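Local coordinates for paenibacillus xanthan lyase (Paenibacillus, PDB 6F2P), which cleaves the polysaccharide xanthan, probably by the elimination chemistry of polysaccharide lyase family 8, at residues F270-N275 with Y413-D418; V322-L327 with T356-L361; E360-K365 with Q375-F380; I397-N402 with L583-S588. All coordinates share one frame; numbering follows the deposited sequence.

Contact 1. Residues F270-N275 with Y413-D418; sequences FIYKGN and YLYNTD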
loop_
_atom_site.group_PDB
_atom_site.type_symbol
_atom_site.label_atom_id
_atom_site.label_comp_id
_atom_site.label_asym_id
_atom_site.label_seq_id
_atom_site.Cartn_x
_atom_site.Cartn_y
_atom_site.Cartn_z
ATOM N N PHE A 270 -4.238 8.797 12.942
ATOM C CA PHE A 270 -3.412 9.930 12.548
ATOM C C PHE A 270 -3.486 11.090 13.513
ATOM O O PHE A 270 -2.888 12.141 13.267
ATOM C CB PHE A 270 -3.755 10.400 11.134
ATOM C CG PHE A 270 -3.425 9.396 10.076
ATOM C CD1 PHE A 270 -2.107 9.072 9.804
ATOM C CD2 PHE A 270 -4.431 8.768 9.361
ATOM C CE1 PHE A 270 -1.797 8.142 8.831
ATOM C CE2 PHE A 270 -4.130 7.847 8.391
ATOM C CZ PHE A 270 -2.810 7.533 8.124
ATOM N N ILE A 271 -4.217 10.914 14.608
ATOM C CA ILE A 271 -4.203 11.926 15.655
ATOM C C ILE A 271 -3.398 11.419 16.821
ATOM O O ILE A 271 -3.820 10.496 17.524
ATOM C CB ILE A 271 -5.606 12.313 16.143
ATOM C CG1 ILE A 271 -6.375 13.000 15.021
ATOM C CG2 ILE A 271 -5.515 13.250 17.360
ATOM C CD1 ILE A 271 -7.801 13.263 15.372
ATOM N N TYR A 272 -2.222 12.005 17.009
ATOM C CA TYR A 272 -1.416 11.641 18.151
ATOM C C TYR A 272 -1.505 12.732 19.195
ATOM O O TYR A 272 -0.957 13.815 19.016
ATOM C CB TYR A 272 0.036 11.369 17.760
ATOM C CG TYR A 272 0.755 10.595 18.830
ATOM C CD1 TYR A 272 0.620 9.213 18.921
ATOM C CD2 TYR A 272 1.528 11.244 19.781
ATOM C CE1 TYR A 272 1.256 8.500 19.907
ATOM C CE2 TYR A 272 2.175 10.537 20.778
ATOM C CZ TYR A 272 2.033 9.166 20.838
ATOM O OH TYR A 272 2.675 8.462 21.832
ATOM N N LYS A 273 -2.227 12.443 20.272
ATOM C CA LYS A 273 -2.364 13.371 21.389
ATOM C C LYS A 273 -2.651 14.814 20.958
ATOM O O LYS A 273 -2.039 15.762 21.453
ATOM C CB LYS A 273 -1.129 13.286 22.284
ATOM C CG LYS A 273 -0.915 11.889 22.854
ATOM C CD LYS A 273 0.309 11.832 23.745
ATOM C CE LYS A 273 0.429 10.477 24.405
ATOM N NZ LYS A 273 1.546 10.446 25.392
ATOM N N GLY A 274 -3.575 14.963 20.014
ATOM C CA GLY A 274 -4.031 16.274 19.593
ATOM C C GLY A 274 -3.330 16.798 18.359
ATOM O O GLY A 274 -3.610 17.906 17.900
ATOM N N ASN A 275 -2.410 16.002 17.829
ATOM C CA ASN A 275 -1.646 16.374 16.648
ATOM C C ASN A 275 -2.045 15.539 15.441
ATOM O O ASN A 275 -1.891 14.320 15.442
ATOM C CB ASN A 275 -0.154 16.191 16.923
ATOM C CG ASN A 275 0.350 17.104 18.011
ATOM O OD1 ASN A 275 0.009 18.287 18.049
ATOM N ND2 ASN A 275 1.157 16.565 18.909
ATOM N N TYR A 413 8.531 10.235 11.207
ATOM C CA TYR A 413 8.053 11.130 12.255
ATOM C C TYR A 413 7.952 10.361 13.558
ATOM O O TYR A 413 7.314 9.311 13.606
ATOM C CB TYR A 413 6.663 11.666 11.919
ATOM C CG TYR A 413 6.583 12.615 10.746
ATOM C CD1 TYR A 413 6.571 12.137 9.441
ATOM C CD2 TYR A 413 6.468 13.994 10.945
ATOM C CE1 TYR A 413 6.471 13.001 8.362
ATOM C CE2 TYR A 413 6.362 14.869 9.867
ATOM C CZ TYR A 413 6.363 14.362 8.582
ATOM O OH TYR A 413 6.267 15.209 7.505
ATOM N N LEU A 414 8.570 10.878 14.617
ATOM C CA LEU A 414 8.469 10.241 15.930
ATOM C C LEU A 414 7.665 11.102 16.893
ATOM O O LEU A 414 8.035 12.241 17.181
ATOM C CB LEU A 414 9.847 9.954 16.505
ATOM C CG LEU A 414 9.853 9.268 17.871
ATOM C CD1 LEU A 414 9.303 7.836 17.790
ATOM C CD2 LEU A 414 11.263 9.267 18.419
ATOM N N TYR A 415 6.553 10.553 17.374
ATOM C CA TYR A 415 5.632 11.293 18.227
ATOM C C TYR A 415 5.746 10.822 19.662
ATOM O O TYR A 415 5.746 9.621 19.926
ATOM C CB TYR A 415 4.199 11.119 17.730
ATOM C CG TYR A 415 3.945 11.787 16.398
ATOM C CD1 TYR A 415 3.582 13.129 16.333
ATOM C CD2 TYR A 415 4.080 11.086 15.207
ATOM C CE1 TYR A 415 3.358 13.752 15.119
ATOM C CE2 TYR A 415 3.861 11.700 13.987
ATOM C CZ TYR A 415 3.500 13.036 13.951
ATOM O OH TYR A 415 3.280 13.666 12.747
ATOM N N ASN A 416 5.859 11.767 20.589
ATOM C CA ASN A 416 5.878 11.430 22.008
ATOM C C ASN A 416 5.219 12.509 22.859
ATOM O O ASN A 416 4.307 13.179 22.388
ATOM C CB ASN A 416 7.291 11.097 22.494
ATOM C CG ASN A 416 8.299 12.172 22.158
ATOM O OD1 ASN A 416 7.972 13.353 22.097
ATOM N ND2 ASN A 416 9.540 11.764 21.940
ATOM N N THR A 417 5.668 12.681 24.100
ATOM C CA THR A 417 5.005 13.626 24.997
ATOM C C THR A 417 5.341 15.086 24.662
ATOM O O THR A 417 4.671 16.021 25.120
ATOM C CB THR A 417 5.290 13.319 26.484
ATOM O OG1 THR A 417 6.698 13.179 26.686
ATOM C CG2 THR A 417 4.614 12.033 26.890
ATOM N N ASP A 418 6.370 15.278 23.847
ATOM C CA ASP A 418 6.707 16.607 23.365
ATOM C C ASP A 418 5.678 17.011 22.321
ATOM O O ASP A 418 5.958 16.988 21.121
ATOM C CB ASP A 418 8.114 16.611 22.764
ATOM C CG ASP A 418 8.571 17.994 22.358
ATOM O OD1 ASP A 418 7.888 18.972 22.708
ATOM O OD2 ASP A 418 9.616 18.101 21.691
HETATM O O HOH W 1 3.058 14.246 20.140
#

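Contact 2. Residues V322-L327 with T356-L361; sequences VKYWLL and TSRGEL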
loop_
_atom_site.group_PDB
_atom_site.type_symbol
_atom_site.label_atom_id
_atom_site.label_comp_id
_atom_site.label_asym_id
_atom_site.label_seq_id
_atom_site.Cartn_x
_atom_site.Cartn_y
_atom_site.Cartn_z
ATOM N N VAL A 322 -12.239 11.471 21.819
ATOM C CA VAL A 322 -12.234 12.925 21.922
ATOM C C VAL A 322 -11.960 13.386 23.356
ATOM O O VAL A 322 -11.201 14.334 23.572
ATOM C CB VAL A 322 -13.538 13.548 21.374
ATOM C CG1 VAL A 322 -13.645 15.031 21.725
ATOM C CG2 VAL A 322 -13.596 13.375 19.879
ATOM N N LYS A 323 -12.551 12.709 24.337
ATOM C CA LYS A 323 -12.287 13.064 25.727
ATOM C C LYS A 323 -10.804 12.953 26.040
ATOM O O LYS A 323 -10.216 13.883 26.597
ATOM C CB LYS A 323 -13.088 12.196 26.700
ATOM C CG LYS A 323 -12.958 12.646 28.155
ATOM C CD LYS A 323 -14.113 12.152 29.007
ATOM C CE LYS A 323 -14.072 12.777 30.396
ATOM N NZ LYS A 323 -15.257 12.411 31.230
ATOM N N TYR A 324 -10.217 11.816 25.671
ATOM C CA TYR A 324 -8.785 11.558 25.822
ATOM C C TYR A 324 -7.953 12.720 25.312
ATOM O O TYR A 324 -7.092 13.235 26.026
ATOM C CB TYR A 324 -8.393 10.281 25.066
ATOM C CG TYR A 324 -6.911 9.947 25.099
ATOM C CD1 TYR A 324 -6.286 9.585 26.287
ATOM C CD2 TYR A 324 -6.144 9.975 23.943
ATOM C CE1 TYR A 324 -4.932 9.269 26.325
ATOM C CE2 TYR A 324 -4.787 9.661 23.970
ATOM C CZ TYR A 324 -4.189 9.305 25.166
ATOM O OH TYR A 324 -2.843 8.991 25.217
ATOM N N TRP A 325 -8.225 13.134 24.079
ATOM C CA TRP A 325 -7.482 14.219 23.459
ATOM C C TRP A 325 -7.727 15.574 24.127
ATOM O O TRP A 325 -6.832 16.420 24.171
ATOM C CB TRP A 325 -7.821 14.313 21.973
ATOM C CG TRP A 325 -7.380 13.123 21.168
ATOM C CD1 TRP A 325 -6.237 12.385 21.338
ATOM C CD2 TRP A 325 -8.081 12.531 20.062
ATOM N NE1 TRP A 325 -6.184 11.376 20.400
ATOM C CE2 TRP A 325 -7.304 11.443 19.610
ATOM C CE3 TRP A 325 -9.290 12.814 19.413
ATOM C CZ2 TRP A 325 -7.698 10.644 18.537
ATOM C CZ3 TRP A 325 -9.680 12.020 18.352
ATOM C CH2 TRP A 325 -8.889 10.950 17.922
ATOM N N LEU A 326 -8.936 15.795 24.631
ATOM C CA LEU A 326 -9.273 17.085 25.234
ATOM C C LEU A 326 -8.589 17.227 26.579
ATOM O O LEU A 326 -8.137 18.309 26.944
ATOM C CB LEU A 326 -10.778 17.235 25.406
ATOM C CG LEU A 326 -11.585 17.529 24.148
ATOM C CD1 LEU A 326 -13.074 17.379 24.425
ATOM C CD2 LEU A 326 -11.268 18.930 23.668
ATOM N N LEU A 327 -8.509 16.119 27.308
ATOM C CA LEU A 327 -7.841 16.084 28.604
ATOM C C LEU A 327 -6.341 16.349 28.466
ATOM O O LEU A 327 -5.690 16.846 29.391
ATOM C CB LEU A 327 -8.079 14.724 29.272
ATOM C CG LEU A 327 -9.520 14.457 29.705
ATOM C CD1 LEU A 327 -9.715 12.995 30.004
ATOM C CD2 LEU A 327 -9.875 15.299 30.919
ATOM N N THR A 356 -15.573 7.654 29.947
ATOM C CA THR A 356 -14.185 7.520 30.361
ATOM C C THR A 356 -13.254 7.763 29.171
ATOM O O THR A 356 -13.569 7.384 28.040
ATOM C CB THR A 356 -13.906 6.122 30.974
ATOM O OG1 THR A 356 -14.202 5.104 30.010
ATOM C CG2 THR A 356 -14.762 5.892 32.209
ATOM N N SER A 357 -12.123 8.413 29.432
ATOM C CA SER A 357 -11.046 8.544 28.450
ATOM C C SER A 357 -10.713 7.212 27.759
ATOM O O SER A 357 -10.683 6.167 28.404
ATOM C CB SER A 357 -9.797 9.104 29.144
ATOM O OG SER A 357 -8.653 8.998 28.323
ATOM N N ARG A 358 -10.477 7.245 26.449
ATOM C CA ARG A 358 -10.130 6.032 25.701
ATOM C C ARG A 358 -8.785 5.465 26.133
ATOM O O ARG A 358 -8.578 4.250 26.171
ATOM C CB ARG A 358 -10.068 6.317 24.201
ATOM C CG ARG A 358 -9.534 5.144 23.372
ATOM C CD ARG A 358 -8.886 5.605 22.087
ATOM N NE ARG A 358 -7.598 6.254 22.317
ATOM C CZ ARG A 358 -6.899 6.878 21.372
ATOM N NH1 ARG A 358 -7.365 6.940 20.133
ATOM N NH2 ARG A 358 -5.733 7.438 21.661
ATOM N N GLY A 359 -7.860 6.361 26.439
ATOM C CA GLY A 359 -6.523 5.954 26.797
ATOM C C GLY A 359 -5.616 5.920 25.588
ATOM O O GLY A 359 -6.017 6.274 24.478
ATOM N N GLU A 360 -4.381 5.496 25.818
ATOM C CA GLU A 360 -3.405 5.331 24.755
ATOM C C GLU A 360 -3.876 4.265 23.759
ATOM O O GLU A 360 -4.333 3.190 24.156
ATOM C CB GLU A 360 -2.073 4.917 25.371
ATOM C CG GLU A 360 -0.875 5.099 24.485
ATOM C CD GLU A 360 0.413 5.029 25.278
ATOM O OE1 GLU A 360 1.283 5.912 25.079
ATOM O OE2 GLU A 360 0.540 4.096 26.106
ATOM N N LEU A 361 -3.777 4.578 22.470
ATOM C CA LEU A 361 -4.096 3.627 21.413
ATOM C C LEU A 361 -2.826 2.888 20.995
ATOM O O LEU A 361 -1.771 3.497 20.807
ATOM C CB LEU A 361 -4.721 4.351 20.212
ATOM C CG LEU A 361 -5.159 3.523 18.997
ATOM C CD1 LEU A 361 -6.312 2.584 19.346
ATOM C CD2 LEU A 361 -5.529 4.418 17.819
HETATM O O HOH W 2 -3.786 9.760 20.550
#

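Contact 3. Residues E360-K365 with Q375-F380; sequences ELVKYK and QLRPGF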
loop_
_atom_site.group_PDB
_atom_site.type_symbol
_atom_site.label_atom_id
_atom_site.label_comp_id
_atom_site.label_asym_id
_atom_site.label_seq_id
_atom_site.Cartn_x
_atom_site.Cartn_y
_atom_site.Cartn_z
ATOM N N GLU A 360 -4.381 5.496 25.818
ATOM C CA GLU A 360 -3.405 5.331 24.755
ATOM C C GLU A 360 -3.876 4.265 23.759
ATOM O O GLU A 360 -4.333 3.190 24.156
ATOM C CB GLU A 360 -2.073 4.917 25.371
ATOM C CG GLU A 360 -0.875 5.099 24.485
ATOM C CD GLU A 360 0.413 5.029 25.278
ATOM O OE1 GLU A 360 1.283 5.912 25.079
ATOM O OE2 GLU A 360 0.540 4.096 26.106
ATOM N N LEU A 361 -3.777 4.578 22.470
ATOM C CA LEU A 361 -4.096 3.627 21.413
ATOM C C LEU A 361 -2.826 2.888 20.995
ATOM O O LEU A 361 -1.771 3.497 20.807
ATOM C CB LEU A 361 -4.721 4.351 20.212
ATOM C CG LEU A 361 -5.159 3.523 18.997
ATOM C CD1 LEU A 361 -6.312 2.584 19.346
ATOM C CD2 LEU A 361 -5.529 4.418 17.819
ATOM N N VAL A 362 -2.931 1.570 20.861
ATOM C CA VAL A 362 -1.791 0.742 20.479
ATOM C C VAL A 362 -2.149 -0.125 19.281
ATOM O O VAL A 362 -3.010 -0.993 19.393
ATOM C CB VAL A 362 -1.359 -0.189 21.630
ATOM C CG1 VAL A 362 -0.280 -1.165 21.156
ATOM C CG2 VAL A 362 -0.873 0.623 22.817
ATOM N N LYS A 363 -1.504 0.123 18.141
ATOM C CA LYS A 363 -1.740 -0.666 16.929
ATOM C C LYS A 363 -0.763 -0.279 15.833
ATOM O O LYS A 363 -0.229 0.822 15.832
ATOM C CB LYS A 363 -3.177 -0.503 16.401
ATOM C CG LYS A 363 -3.496 0.884 15.845
ATOM C CD LYS A 363 -4.789 0.899 15.030
ATOM C CE LYS A 363 -6.019 0.692 15.901
ATOM N NZ LYS A 363 -7.251 0.574 15.075
ATOM N N TYR A 364 -0.528 -1.205 14.910
ATOM C CA TYR A 364 0.209 -0.909 13.688
ATOM C C TYR A 364 -0.781 -0.893 12.532
ATOM O O TYR A 364 -1.764 -1.644 12.548
ATOM C CB TYR A 364 1.294 -1.958 13.431
ATOM C CG TYR A 364 2.061 -1.708 12.148
ATOM C CD1 TYR A 364 3.131 -0.821 12.122
ATOM C CD2 TYR A 364 1.704 -2.343 10.962
ATOM C CE1 TYR A 364 3.828 -0.573 10.954
ATOM C CE2 TYR A 364 2.389 -2.100 9.792
ATOM C CZ TYR A 364 3.453 -1.211 9.795
ATOM O OH TYR A 364 4.158 -0.965 8.640
ATOM N N LYS A 365 -0.540 -0.041 11.536
ATOM C CA LYS A 365 -1.451 0.037 10.398
ATOM C C LYS A 365 -0.752 0.455 9.112
ATOM O O LYS A 365 -0.140 1.522 9.050
ATOM C CB LYS A 365 -2.625 0.973 10.711
ATOM C CG LYS A 365 -3.790 0.876 9.726
ATOM C CD LYS A 365 -5.041 1.555 10.265
ATOM C CE LYS A 365 -6.194 1.496 9.270
ATOM N NZ LYS A 365 -6.576 0.087 8.949
ATOM N N GLN A 375 2.985 3.327 13.320
ATOM C CA GLN A 375 3.213 2.442 14.445
ATOM C C GLN A 375 2.866 3.169 15.738
ATOM O O GLN A 375 3.459 4.196 16.071
ATOM C CB GLN A 375 4.662 1.955 14.474
ATOM C CG GLN A 375 5.029 1.179 15.725
ATOM C CD GLN A 375 4.297 -0.148 15.840
ATOM O OE1 GLN A 375 3.075 -0.197 16.012
ATOM N NE2 GLN A 375 5.049 -1.240 15.747
ATOM N N LEU A 376 1.878 2.648 16.451
ATOM C CA LEU A 376 1.485 3.217 17.726
ATOM C C LEU A 376 1.757 2.194 18.833
ATOM O O LEU A 376 1.167 1.110 18.858
ATOM C CB LEU A 376 0.015 3.625 17.704
ATOM C CG LEU A 376 -0.430 4.591 16.601
ATOM C CD1 LEU A 376 -1.945 4.732 16.607
ATOM C CD2 LEU A 376 0.220 5.954 16.754
ATOM N N ARG A 377 2.673 2.551 19.728
ATOM C CA ARG A 377 3.078 1.709 20.836
ATOM C C ARG A 377 2.867 2.483 22.121
ATOM O O ARG A 377 2.676 3.696 22.091
ATOM C CB ARG A 377 4.556 1.347 20.704
ATOM C CG ARG A 377 4.885 0.565 19.453
ATOM C CD ARG A 377 4.079 -0.700 19.379
ATOM N NE ARG A 377 4.224 -1.496 20.588
ATOM C CZ ARG A 377 3.518 -2.594 20.848
ATOM N NH1 ARG A 377 2.611 -3.016 19.979
ATOM N NH2 ARG A 377 3.713 -3.266 21.980
ATOM N N PRO A 378 2.879 1.783 23.263
ATOM C CA PRO A 378 2.833 2.542 24.515
ATOM C C PRO A 378 4.074 3.418 24.675
ATOM O O PRO A 378 5.188 2.904 24.735
ATOM C CB PRO A 378 2.785 1.450 25.587
ATOM C CG PRO A 378 3.251 0.193 24.901
ATOM C CD PRO A 378 2.811 0.327 23.484
ATOM N N GLY A 379 3.876 4.732 24.725
ATOM C CA GLY A 379 4.970 5.665 24.908
ATOM C C GLY A 379 5.364 6.464 23.671
ATOM O O GLY A 379 5.974 7.531 23.787
ATOM N N PHE A 380 5.036 5.965 22.483
ATOM C CA PHE A 380 5.386 6.696 21.272
ATOM C C PHE A 380 4.517 6.375 20.057
ATOM O O PHE A 380 3.830 5.360 20.010
ATOM C CB PHE A 380 6.863 6.499 20.927
ATOM C CG PHE A 380 7.229 5.076 20.593
ATOM C CD1 PHE A 380 7.531 4.164 21.599
ATOM C CD2 PHE A 380 7.288 4.654 19.275
ATOM C CE1 PHE A 380 7.878 2.864 21.300
ATOM C CE2 PHE A 380 7.637 3.351 18.966
ATOM C CZ PHE A 380 7.930 2.450 19.983
HETATM O O HOH W 3 1.496 6.111 22.245
#

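Contact 4. Residues I397-N402 with L583-S588; sequences INAENN and LNSSAS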
loop_
_atom_site.group_PDB
_atom_site.type_symbol
_atom_site.label_atom_id
_atom_site.label_comp_id
_atom_site.label_asym_id
_atom_site.label_seq_id
_atom_site.Cartn_x
_atom_site.Cartn_y
_atom_site.Cartn_z
ATOM N N ILE A 397 1.822 23.495 -5.082
ATOM C CA ILE A 397 1.151 24.335 -6.071
ATOM C C ILE A 397 0.857 25.689 -5.455
ATOM O O ILE A 397 0.866 25.826 -4.228
ATOM C CB ILE A 397 -0.159 23.718 -6.555
ATOM C CG1 ILE A 397 -1.106 23.492 -5.377
ATOM C CG2 ILE A 397 0.114 22.427 -7.295
ATOM C CD1 ILE A 397 -2.332 22.692 -5.739
ATOM N N ASN A 398 0.605 26.681 -6.309
ATOM C CA ASN A 398 0.288 28.041 -5.870
ATOM C C ASN A 398 1.225 28.570 -4.810
ATOM O O ASN A 398 0.777 29.254 -3.892
ATOM C CB ASN A 398 -1.140 28.137 -5.322
ATOM C CG ASN A 398 -2.139 27.390 -6.169
ATOM O OD1 ASN A 398 -2.085 27.437 -7.403
ATOM N ND2 ASN A 398 -3.051 26.672 -5.511
ATOM N N ALA A 399 2.510 28.240 -4.931
ATOM C CA ALA A 399 3.541 28.773 -4.042
ATOM C C ALA A 399 3.313 28.333 -2.615
ATOM O O ALA A 399 3.642 29.061 -1.670
ATOM C CB ALA A 399 3.591 30.297 -4.116
ATOM N N GLU A 400 2.736 27.144 -2.467
ATOM C CA GLU A 400 2.576 26.518 -1.162
ATOM C C GLU A 400 3.497 25.309 -1.040
ATOM O O GLU A 400 3.806 24.648 -2.042
ATOM C CB GLU A 400 1.126 26.096 -0.934
ATOM C CG GLU A 400 0.138 27.244 -0.925
ATOM C CD GLU A 400 -1.185 26.864 -0.287
ATOM O OE1 GLU A 400 -2.061 26.320 -0.995
ATOM O OE2 GLU A 400 -1.346 27.108 0.930
ATOM N N ASN A 401 3.934 25.033 0.189
ATOM C CA ASN A 401 4.798 23.889 0.468
ATOM C C ASN A 401 6.061 23.925 -0.395
ATOM O O ASN A 401 6.448 22.919 -0.992
ATOM C CB ASN A 401 4.027 22.580 0.253
ATOM C CG ASN A 401 4.672 21.400 0.946
ATOM O OD1 ASN A 401 5.416 21.567 1.913
ATOM N ND2 ASN A 401 4.390 20.195 0.457
ATOM N N ASN A 402 6.695 25.093 -0.458
ATOM C CA ASN A 402 7.797 25.312 -1.387
ATOM C C ASN A 402 9.049 24.544 -1.019
ATOM O O ASN A 402 9.824 24.179 -1.898
ATOM C CB ASN A 402 8.125 26.798 -1.518
ATOM C CG ASN A 402 6.941 27.619 -1.970
ATOM O OD1 ASN A 402 6.098 27.156 -2.734
ATOM N ND2 ASN A 402 6.873 28.855 -1.501
ATOM N N LEU A 583 8.139 28.762 3.026
ATOM C CA LEU A 583 7.355 27.564 2.747
ATOM C C LEU A 583 6.099 27.900 1.969
ATOM O O LEU A 583 5.654 27.115 1.116
ATOM C CB LEU A 583 6.974 26.835 4.035
ATOM C CG LEU A 583 8.088 26.133 4.805
ATOM C CD1 LEU A 583 8.853 27.120 5.696
ATOM C CD2 LEU A 583 7.506 24.993 5.623
ATOM N N ASN A 584 5.534 29.071 2.262
ATOM C CA ASN A 584 4.255 29.467 1.685
ATOM C C ASN A 584 4.201 30.954 1.406
ATOM O O ASN A 584 4.211 31.761 2.330
ATOM C CB ASN A 584 3.105 29.080 2.623
ATOM C CG ASN A 584 1.786 28.992 1.905
ATOM O OD1 ASN A 584 1.505 29.784 1.009
ATOM N ND2 ASN A 584 0.972 28.023 2.277
ATOM N N SER A 585 4.137 31.315 0.133
ATOM C CA SER A 585 4.099 32.723 -0.231
ATOM C C SER A 585 2.851 33.033 -1.038
ATOM O O SER A 585 2.799 34.025 -1.760
ATOM C CB SER A 585 5.360 33.129 -0.996
ATOM O OG SER A 585 5.555 32.322 -2.144
ATOM N N SER A 586 1.847 32.169 -0.917
ATOM C CA SER A 586 0.536 32.447 -1.491
ATOM C C SER A 586 -0.058 33.655 -0.782
ATOM O O SER A 586 0.353 34.000 0.337
ATOM C CB SER A 586 -0.400 31.245 -1.340
ATOM O OG SER A 586 -0.856 31.120 -0.001
ATOM N N ALA A 587 -1.030 34.287 -1.437
ATOM C CA ALA A 587 -1.636 35.522 -0.940
ATOM C C ALA A 587 -2.290 35.329 0.428
ATOM O O ALA A 587 -2.202 36.193 1.302
ATOM C CB ALA A 587 -2.644 36.055 -1.943
ATOM N N SER A 588 -2.937 34.183 0.611
ATOM C CA SER A 588 -3.649 33.911 1.849
ATOM C C SER A 588 -2.713 33.629 3.007
ATOM O O SER A 588 -3.043 33.910 4.152
ATOM C CB SER A 588 -4.600 32.725 1.672
ATOM O OG SER A 588 -5.542 32.981 0.650
HETATM O O HOH W 4 7.944 31.210 -0.910
#

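Contact 1. Residues F270-N275 with Y413-D418
Tyr272 opens the type I' turn of a tiny hairpin, 271-272 with 275-276, within the alpha-helical family 8 range, and its ring packs against the end of strand 411-415 in the super-sandwich range. Tyr415 CB lies over one face of that ring, 3.7 Å from its centroid, a CH-pi contact displaced toward the CD2 rim. The two side chains pass antiparallel, their ring planes 40° apart. At the edge of the Tyr272 ring, in its plane, sits Asn416 O, 3.8 Å from CE2. Beside it the extended Lys273 runs alongside Thr417, NZ 3.8 Å from CG2; Thr417 OG1 is turned to Pro555 O. An alanine in place of Tyr272 would remove the face on which Tyr415 CB rests and would probably loosen this junction. Further out, one water donates to Asn416 O at 2.8 Å and accepts weakly from Asn275 ND2, which also reaches Leu419 O. Asn275 N to Tyr272 O (2.9 Å) closes the turn, Tyr272 N bonding back to Asn275 O, and Phe422 meets the Tyr415 ring edge-to-face. Asn416 is fixed by its own Asx turn: Asp418 N reaches Asn416 OD1 at 3.1 Å, coming from 31° above the carbonyl plane.

Contact 2. Residues V322-L327 with T356-L361
Gly359 O is gripped twice, both times by the guanidinium of the residue before it: Arg358 NE donates at 2.7 Å, nearly in the guanidinium plane, and Arg358 NH2 adds a weak bond at 3.1 Å. A bend at chi3 (72°) folds the arginine back to its own loop. The same carbonyl oxygen stands 3.4 Å above the Tyr324 plane, over the ring centre, so helix 312-328 of the alpha-helical region meets the loop leading into the super-sandwich strands through a peptide laid on an aromatic face. Tyr324 CG is anti to the backbone N, which sends the ring out from the helix. Ser357 OG lies at the ring edge, 3.2 Å from Tyr324 CD1. Arg358 NH2 crosses obliquely at 3.3 Å from Tyr324 CE2, with guanidinium and ring planes 41° apart. Trp325 joins through water, which accepts from Trp325 NE1 at 2.9 Å and from Arg358 NH2 at 3.2 Å. Leu361 CB covers one guanidinium face, and NH1 forms a salt bridge with Glu268. NE, NH1 and NH2 each have a partner, which should restrict the guanidinium; its positive charge probably polarises Gly359 O and is balanced by Glu268.

Contact 3. Residues E360-K365 with Q375-F380
Strands 363-365 and 375-377 run antiparallel, 179° between their directions and 4.8 Å between their axes, as the two arms of a beta hairpin, with Lys363 and Leu376 the hydrogen-bonded pair and Tyr364 and Gln375 the non-hydrogen-bonded one. Lys363 N donates to Leu376 O at 2.9 Å, on a lone pair, and Leu376 N returns a bond to Lys363 O. On the face of Tyr364 and Gln375, the glutamine bends at chi2 so that its amide stands 73° from the phenol ring, with OE1 3.6 Å from Tyr364 CB; its NE2 is held by Gln465 O. On the face of Lys363 and Leu376, Leu376 CD1 meets CD2 of Leu361, from the preceding loop, at 3.8 Å. Val362 CG2 touches Pro378 CD, while CG1 lies over the guanidinium of Arg377, 3.6 Å from NH1. Arg377 curls at chi2 and chi3, and its NE bonds to the backbone O of Asp490, a residue of a calcium site. At the end of the strand, Arg377 to Phe380 make a type II turn, which Glu360 reaches with an extended chain. Gly379 N donates to Glu360 OE1 at 2.9 Å, nearly straight, from 44° above the carboxylate plane.

Contact 4. Residues I397-N402 with L583-S588
Ile397 starts a type I' turn, its O taking the N-H of Glu400 at 2.9 Å. Asn398 and Ala399, both with positive phi, form the corner; Asn398 O rests against Ser586 CB, and Ala399 CB against Ser585 OG. Ala399 O is the main backbone acceptor of the turn: Ser585 N donates at 2.9 Å and 163°, nearly along the C=O axis, with a CA-H...O contact from Asn584 beside it and a weak bond from Asn402 ND2. Glu400 comes next, its extended side chain running beside that of Asn584 in a common direction. Asn584 ND2 donates at 2.8 Å to the anti lone pair of Glu400 OE2, with amide and carboxylate planes 57° apart. Asn584 OD1 faces its own loop in an Asx turn, accepting from Ser586 N at 3.1 Å and from Ser586 OG at 2.9 Å. An alanine at Asn584 would strip away both the link to Glu400 and the Asx turn, and would probably let loop 583-588 shift. Asn401 bonds outward, N to Ser286 OG and ND2 to Glu395 O. Asn402 N closes the contact on Leu583 O at 2.8 Å and 171°, on a lone pair, while a water links Asn402 ND2, weakly, with Ser585 OG. Two loops of the super-sandwich domain are thus joined mostly by polar bonds. Glu400 also makes salt bridges through OE1 to Arg283 and through OE2 to Arg287, so its carboxylate is likely to stay ionised, with Asn584 adding a neutral donor to that charged cluster.

Overall arrangement
Contact 1 opens first, at 270-275 just after helix 256-267, and closes only at 413-418. Two shorter loops fall within its span: contact 2 brings 356-361 back onto helix 312-328, and contact 3 starts on the same residues, Glu360 and Leu361, to close a hairpin at 375-380. Contact 1 touches both, Ile271 packing on Trp325 and Tyr272 OH on Phe380, so the three knit the end of the helical region to the four-stranded sheet. Contact 4 crosses contact 1: 397-402 leaves from inside its loop and meets 583-588 far beyond. Its centre is about 25 Å from that of contact 1, and it ties two loops of the super-sandwich domain.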